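Local coordinates for 2-aminomuconic 6-semialdehyde dehydrogenase (Pseudomonas sp., PDB 7BZV), which catalyses the oxidation of 2-aminomuconic 6-semialdehyde, with NAD+ as cofactor, in the meta-cleavage pathway of 2-aminophenol catabolism, at residues F8-W13 / V46-R51; L188-M193 / G201-V206. One frame throughout, in Å; residues are numbered along the deposited sequence.

Overall arrangement
Interactions 1 and 2 lie about 9 Å apart, centre to centre, and meet along strand 203-205. Interaction 1 comes first along the chain and joins the hairpin of strands 3-9 and 12-14 to helix 39-52; interaction 2 follows, packing helix 184-196 on strand 203-205. Strand 203-205 provides the link. Phe-8 O lies 2.7 Å from Leu-205 N, a probable hydrogen bond, and Asp-10 N lies 2.8 Å from Asn-204 OD1, another. The N-terminal hairpin is thereby stitched to the edge of what is probably the Rossmann-like NAD-binding domain, and Phe-8 also packs on Ala-190 of the helix.

Interaction 1: residues F8-W13 / V46-R51; sequences FVDGKW and VKAGHR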
loop_
_atom_site.group_PDB
_atom_site.type_symbol
_atom_site.label_atom_id
_atom_site.label_comp_id
_atom_site.label_asym_id
_atom_site.label_seq_id
_atom_site.Cartn_x
_atom_site.Cartn_y
_atom_site.Cartn_z
ATOM N N PHE B 8 25.414 30.505 3.536
ATOM C CA PHE B 8 25.812 29.717 2.367
ATOM C C PHE B 8 24.705 29.861 1.327
ATOM O O PHE B 8 23.618 29.296 1.486
ATOM C CB PHE B 8 26.072 28.260 2.777
ATOM C CG PHE B 8 26.690 27.415 1.700
ATOM C CD1 PHE B 8 28.002 27.600 1.318
ATOM C CD2 PHE B 8 25.943 26.408 1.079
ATOM C CE1 PHE B 8 28.570 26.828 0.310
ATOM C CE2 PHE B 8 26.493 25.632 0.070
ATOM C CZ PHE B 8 27.810 25.833 -0.311
ATOM N N VAL B 9 24.955 30.631 0.268
ATOM C CA VAL B 9 23.925 30.936 -0.723
ATOM C C VAL B 9 24.505 30.678 -2.099
ATOM O O VAL B 9 25.550 31.243 -2.454
ATOM C CB VAL B 9 23.412 32.385 -0.606
ATOM C CG1 VAL B 9 22.495 32.730 -1.780
ATOM C CG2 VAL B 9 22.672 32.583 0.731
ATOM N N ASP B 10 23.828 29.833 -2.872
ATOM C CA ASP B 10 24.202 29.552 -4.256
ATOM C C ASP B 10 25.671 29.156 -4.351
ATOM O O ASP B 10 26.412 29.636 -5.211
ATOM C CB ASP B 10 23.917 30.762 -5.154
ATOM C CG ASP B 10 23.693 30.376 -6.612
ATOM O OD1 ASP B 10 23.492 29.172 -6.914
ATOM O OD2 ASP B 10 23.701 31.290 -7.461
ATOM N N GLY B 11 26.105 28.302 -3.428
ATOM C CA GLY B 11 27.435 27.742 -3.442
ATOM C C GLY B 11 28.518 28.631 -2.876
ATOM O O GLY B 11 29.690 28.236 -2.911
ATOM N N LYS B 12 28.172 29.799 -2.334
ATOM C CA LYS B 12 29.159 30.761 -1.856
ATOM C C LYS B 12 28.896 31.080 -0.393
ATOM O O LYS B 12 27.743 31.268 0.012
ATOM C CB LYS B 12 29.135 32.055 -2.702
ATOM C CG LYS B 12 29.350 31.830 -4.212
ATOM C CD LYS B 12 29.144 33.102 -5.026
ATOM C CE LYS B 12 28.374 32.827 -6.319
ATOM N NZ LYS B 12 27.124 33.641 -6.438
ATOM N N TRP B 13 29.962 31.107 0.392
ATOM C CA TRP B 13 29.896 31.647 1.741
ATOM C C TRP B 13 29.778 33.168 1.697
ATOM O O TRP B 13 30.410 33.840 0.883
ATOM C CB TRP B 13 31.129 31.204 2.522
ATOM C CG TRP B 13 31.255 29.692 2.561
ATOM C CD1 TRP B 13 32.041 28.906 1.762
ATOM C CD2 TRP B 13 30.541 28.787 3.431
ATOM N NE1 TRP B 13 31.880 27.576 2.097
ATOM C CE2 TRP B 13 30.960 27.479 3.112
ATOM C CE3 TRP B 13 29.597 28.964 4.450
ATOM C CZ2 TRP B 13 30.465 26.350 3.780
ATOM C CZ3 TRP B 13 29.109 27.845 5.115
ATOM C CH2 TRP B 13 29.546 26.556 4.779
ATOM N N VAL B 46 16.329 32.318 -2.353
ATOM C CA VAL B 46 15.155 31.719 -2.985
ATOM C C VAL B 46 15.354 31.647 -4.492
ATOM O O VAL B 46 14.968 30.668 -5.156
ATOM C CB VAL B 46 13.880 32.500 -2.602
ATOM C CG1 VAL B 46 12.708 32.024 -3.461
ATOM C CG2 VAL B 46 13.531 32.332 -1.084
ATOM N N LYS B 47 15.945 32.696 -5.060
ATOM C CA LYS B 47 16.134 32.733 -6.500
ATOM C C LYS B 47 17.198 31.741 -6.930
ATOM O O LYS B 47 17.036 31.062 -7.947
ATOM C CB LYS B 47 16.464 34.172 -6.925
ATOM C CG LYS B 47 15.284 35.143 -6.665
ATOM C CD LYS B 47 13.953 34.689 -7.354
ATOM C CE LYS B 47 14.182 33.970 -8.713
ATOM N NZ LYS B 47 12.997 33.143 -9.170
ATOM N N ALA B 48 18.274 31.609 -6.141
ATOM C CA ALA B 48 19.246 30.560 -6.409
ATOM C C ALA B 48 18.615 29.160 -6.342
ATOM O O ALA B 48 19.000 28.272 -7.107
ATOM C CB ALA B 48 20.411 30.661 -5.430
ATOM N N GLY B 49 17.648 28.933 -5.451
ATOM C CA GLY B 49 17.026 27.613 -5.398
ATOM C C GLY B 49 16.217 27.318 -6.647
ATOM O O GLY B 49 16.348 26.253 -7.256
ATOM N N HIS B 50 15.376 28.274 -7.053
ATOM C CA HIS B 50 14.599 28.105 -8.272
ATOM C C HIS B 50 15.518 27.922 -9.476
ATOM O O HIS B 50 15.211 27.149 -10.390
ATOM C CB HIS B 50 13.655 29.304 -8.461
ATOM C CG HIS B 50 12.434 29.234 -7.600
ATOM N ND1 HIS B 50 11.490 28.237 -7.732
ATOM C CD2 HIS B 50 12.037 29.992 -6.549
ATOM C CE1 HIS B 50 10.549 28.400 -6.820
ATOM N NE2 HIS B 50 10.868 29.448 -6.076
ATOM N N ARG B 51 16.653 28.619 -9.497
ATOM C CA ARG B 51 17.576 28.444 -10.616
ATOM C C ARG B 51 18.219 27.065 -10.573
ATOM O O ARG B 51 18.415 26.436 -11.617
ATOM C CB ARG B 51 18.635 29.551 -10.604
ATOM C CG ARG B 51 19.797 29.367 -11.582
ATOM C CD ARG B 51 20.981 30.315 -11.244
ATOM N NE ARG B 51 20.498 31.646 -10.882
ATOM C CZ ARG B 51 20.973 32.382 -9.882
ATOM N NH1 ARG B 51 21.979 31.948 -9.133
ATOM N NH2 ARG B 51 20.434 33.560 -9.632
HETATM O O HOH W 1 21.429 28.560 -8.682
#
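The carboxylate of Asp-10 meets the guanidinium of Arg-51 at its edge, near the guanidinium plane, while one face of that group is backed by Ala-48 CA, 4.1 Å above the Arg-51 plane and offset toward the rim. Asp-10 sits in a type I' turn from Val-9 to Lys-12, the tight connection of a two-residue beta hairpin, which abuts helix 39-52; both it and Gly-11 take positive phi. Carboxylate and guanidinium are turned 49° apart, so the two charged groups do not pair flat through both oxygens; a single salt bridge joins Asp-10 OD2 to Arg-51 NH1 at 2.5 Å, a value so short that it is doubtful. Within the hairpin, Phe-8 puts its CD1 over the centre of one face of the Trp-13 ring, the two rings being inclined to each other. With CG anti to the backbone N (chi1 -155°), the Asp-10 carboxylate reaches across Ala-48, whose CB lies 3.5 Å from Asp-10 CG. Arg-51, one helical turn on, approaches with its chain bent at chi3 and crosses Asp-10 at about a right angle. Lys-12 NZ stands 6.0 Å from Arg-51 NH1, and the two positive charges probably help to keep the carboxylate ionised. With an alanine here, Arg-51 would probably lose its charged mate on the hairpin and its guanidinium would be freer to turn. The other carboxylate oxygen works through water: a single molecule donates to Asp-10 OD1 at 2.8 Å and to Ala-48 O at 2.9 Å.

Interaction 2: residues L188-M193 / G201-V206; sequences LLAEVM and GVFNLV
Met-193 lies across one face of the Phe-203 ring, and together with Ala-190 it makes the tight part of the contact: Met-193 CG comes within 3.7 Å of Phe-203 CG, and Ala-190 CB reaches Phe-203 CE1 obliquely at 3.6 Å. Met-193 CG lies 4.0 Å from the Phe-203 ring centroid, 24° off the normal, a CH-pi contact. A bend at chi2 (-74°) then takes the chain onward, bringing Met-193 CE to 4.0 Å from Phe-203 CD2; Met-193 SD sits obliquely to the ring, in a Met-aromatic contact. Leu-189 CD2 reaches Phe-203 CE2 at 3.8 Å, also obliquely. The pieces belong to a beta-alpha-beta crossover, in which helix 184-196 connects the parallel strands 173-177 and 203-205, as in the Rossmann-like cofactor domain of aldehyde dehydrogenases. Segment 188-193 runs at 150° to strand 203-205, not far from antiparallel, and Phe-203, its CG anti to the backbone N, extends from the strand to the helix. Contact is looser toward Leu-205, whose CD2 stays 4.2 Å from Ala-190 CB. Leu-188 and Glu-191, both partly exposed, point away from the strand; there Glu-191 OE1 forms a salt bridge with Arg-79.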
loop_
_atom_site.group_PDB
_atom_site.type_symbol
_atom_site.label_atom_id
_atom_site.label_comp_id
_atom_site.label_asym_id
_atom_site.label_seq_id
_atom_site.Cartn_x
_atom_site.Cartn_y
_atom_site.Cartn_z
ATOM N N LEU B 188 27.769 23.409 9.606
ATOM C CA LEU B 188 28.529 22.220 9.215
ATOM C C LEU B 188 27.775 21.411 8.160
ATOM O O LEU B 188 28.379 20.839 7.239
ATOM C CB LEU B 188 28.818 21.349 10.427
ATOM C CG LEU B 188 29.721 21.999 11.486
ATOM C CD1 LEU B 188 29.932 21.086 12.677
ATOM C CD2 LEU B 188 31.064 22.395 10.893
ATOM N N LEU B 189 26.454 21.386 8.243
ATOM C CA LEU B 189 25.711 20.669 7.214
ATOM C C LEU B 189 25.944 21.295 5.842
ATOM O O LEU B 189 26.156 20.583 4.851
ATOM C CB LEU B 189 24.235 20.626 7.568
ATOM C CG LEU B 189 23.394 19.737 6.612
ATOM C CD1 LEU B 189 23.847 18.297 6.611
ATOM C CD2 LEU B 189 21.883 19.802 6.989
ATOM N N ALA B 190 25.957 22.624 5.767
ATOM C CA ALA B 190 26.286 23.274 4.500
ATOM C C ALA B 190 27.686 22.900 4.020
ATOM O O ALA B 190 27.898 22.669 2.820
ATOM C CB ALA B 190 26.148 24.790 4.637
ATOM N N GLU B 191 28.657 22.837 4.935
ATOM C CA GLU B 191 29.988 22.386 4.536
ATOM C C GLU B 191 29.918 20.992 3.933
ATOM O O GLU B 191 30.569 20.706 2.922
ATOM C CB GLU B 191 30.945 22.416 5.732
ATOM C CG GLU B 191 31.189 23.829 6.277
ATOM C CD GLU B 191 32.235 23.881 7.401
ATOM O OE1 GLU B 191 32.863 22.849 7.713
ATOM O OE2 GLU B 191 32.439 24.970 7.971
ATOM N N VAL B 192 29.100 20.121 4.514
ATOM C CA VAL B 192 28.965 18.768 3.986
ATOM C C VAL B 192 28.351 18.792 2.593
ATOM O O VAL B 192 28.815 18.093 1.676
ATOM C CB VAL B 192 28.135 17.906 4.951
ATOM C CG1 VAL B 192 27.727 16.581 4.272
ATOM C CG2 VAL B 192 28.907 17.647 6.196
ATOM N N MET B 193 27.286 19.579 2.418
ATOM C CA MET B 193 26.673 19.671 1.106
ATOM C C MET B 193 27.707 20.091 0.071
ATOM O O MET B 193 27.797 19.524 -1.014
ATOM C CB MET B 193 25.512 20.654 1.124
ATOM C CG MET B 193 24.478 20.266 2.171
ATOM S SD MET B 193 23.641 18.806 1.404
ATOM C CE MET B 193 22.616 18.438 2.906
ATOM N N GLY B 201 22.982 26.290 -4.961
ATOM C CA GLY B 201 21.595 26.679 -4.947
ATOM C C GLY B 201 20.658 25.629 -4.383
ATOM O O GLY B 201 19.533 25.969 -3.995
ATOM N N VAL B 202 21.092 24.364 -4.334
ATOM C CA VAL B 202 20.229 23.306 -3.803
ATOM C C VAL B 202 20.063 23.459 -2.298
ATOM O O VAL B 202 18.949 23.358 -1.771
ATOM C CB VAL B 202 20.773 21.912 -4.153
ATOM C CG1 VAL B 202 19.923 20.812 -3.439
ATOM C CG2 VAL B 202 20.776 21.743 -5.642
ATOM N N PHE B 203 21.162 23.676 -1.577
ATOM C CA PHE B 203 21.122 23.854 -0.126
ATOM C C PHE B 203 21.634 25.244 0.227
ATOM O O PHE B 203 22.826 25.529 0.058
ATOM C CB PHE B 203 21.956 22.786 0.598
ATOM C CG PHE B 203 21.889 22.882 2.104
ATOM C CD1 PHE B 203 22.743 23.726 2.807
ATOM C CD2 PHE B 203 20.971 22.121 2.825
ATOM C CE1 PHE B 203 22.681 23.803 4.166
ATOM C CE2 PHE B 203 20.905 22.200 4.194
ATOM C CZ PHE B 203 21.741 23.039 4.872
ATOM N N ASN B 204 20.756 26.089 0.757
ATOM C CA ASN B 204 21.102 27.456 1.126
ATOM C C ASN B 204 20.839 27.686 2.604
ATOM O O ASN B 204 19.830 27.222 3.151
ATOM C CB ASN B 204 20.293 28.451 0.317
ATOM C CG ASN B 204 20.509 28.309 -1.161
ATOM O OD1 ASN B 204 21.556 28.683 -1.692
ATOM N ND2 ASN B 204 19.522 27.736 -1.841
ATOM N N LEU B 205 21.758 28.395 3.250
ATOM C CA LEU B 205 21.726 28.621 4.688
ATOM C C LEU B 205 21.742 30.123 4.930
ATOM O O LEU B 205 22.686 30.808 4.515
ATOM C CB LEU B 205 22.922 27.963 5.384
ATOM C CG LEU B 205 23.189 28.271 6.874
ATOM C CD1 LEU B 205 22.136 27.688 7.731
ATOM C CD2 LEU B 205 24.540 27.730 7.239
ATOM N N VAL B 206 20.696 30.625 5.585
ATOM C CA VAL B 206 20.624 32.018 6.016
ATOM C C VAL B 206 20.469 32.055 7.526
ATOM O O VAL B 206 19.601 31.374 8.081
ATOM C CB VAL B 206 19.457 32.764 5.351
ATOM C CG1 VAL B 206 19.793 33.021 3.879
ATOM C CG2 VAL B 206 18.162 31.997 5.485
#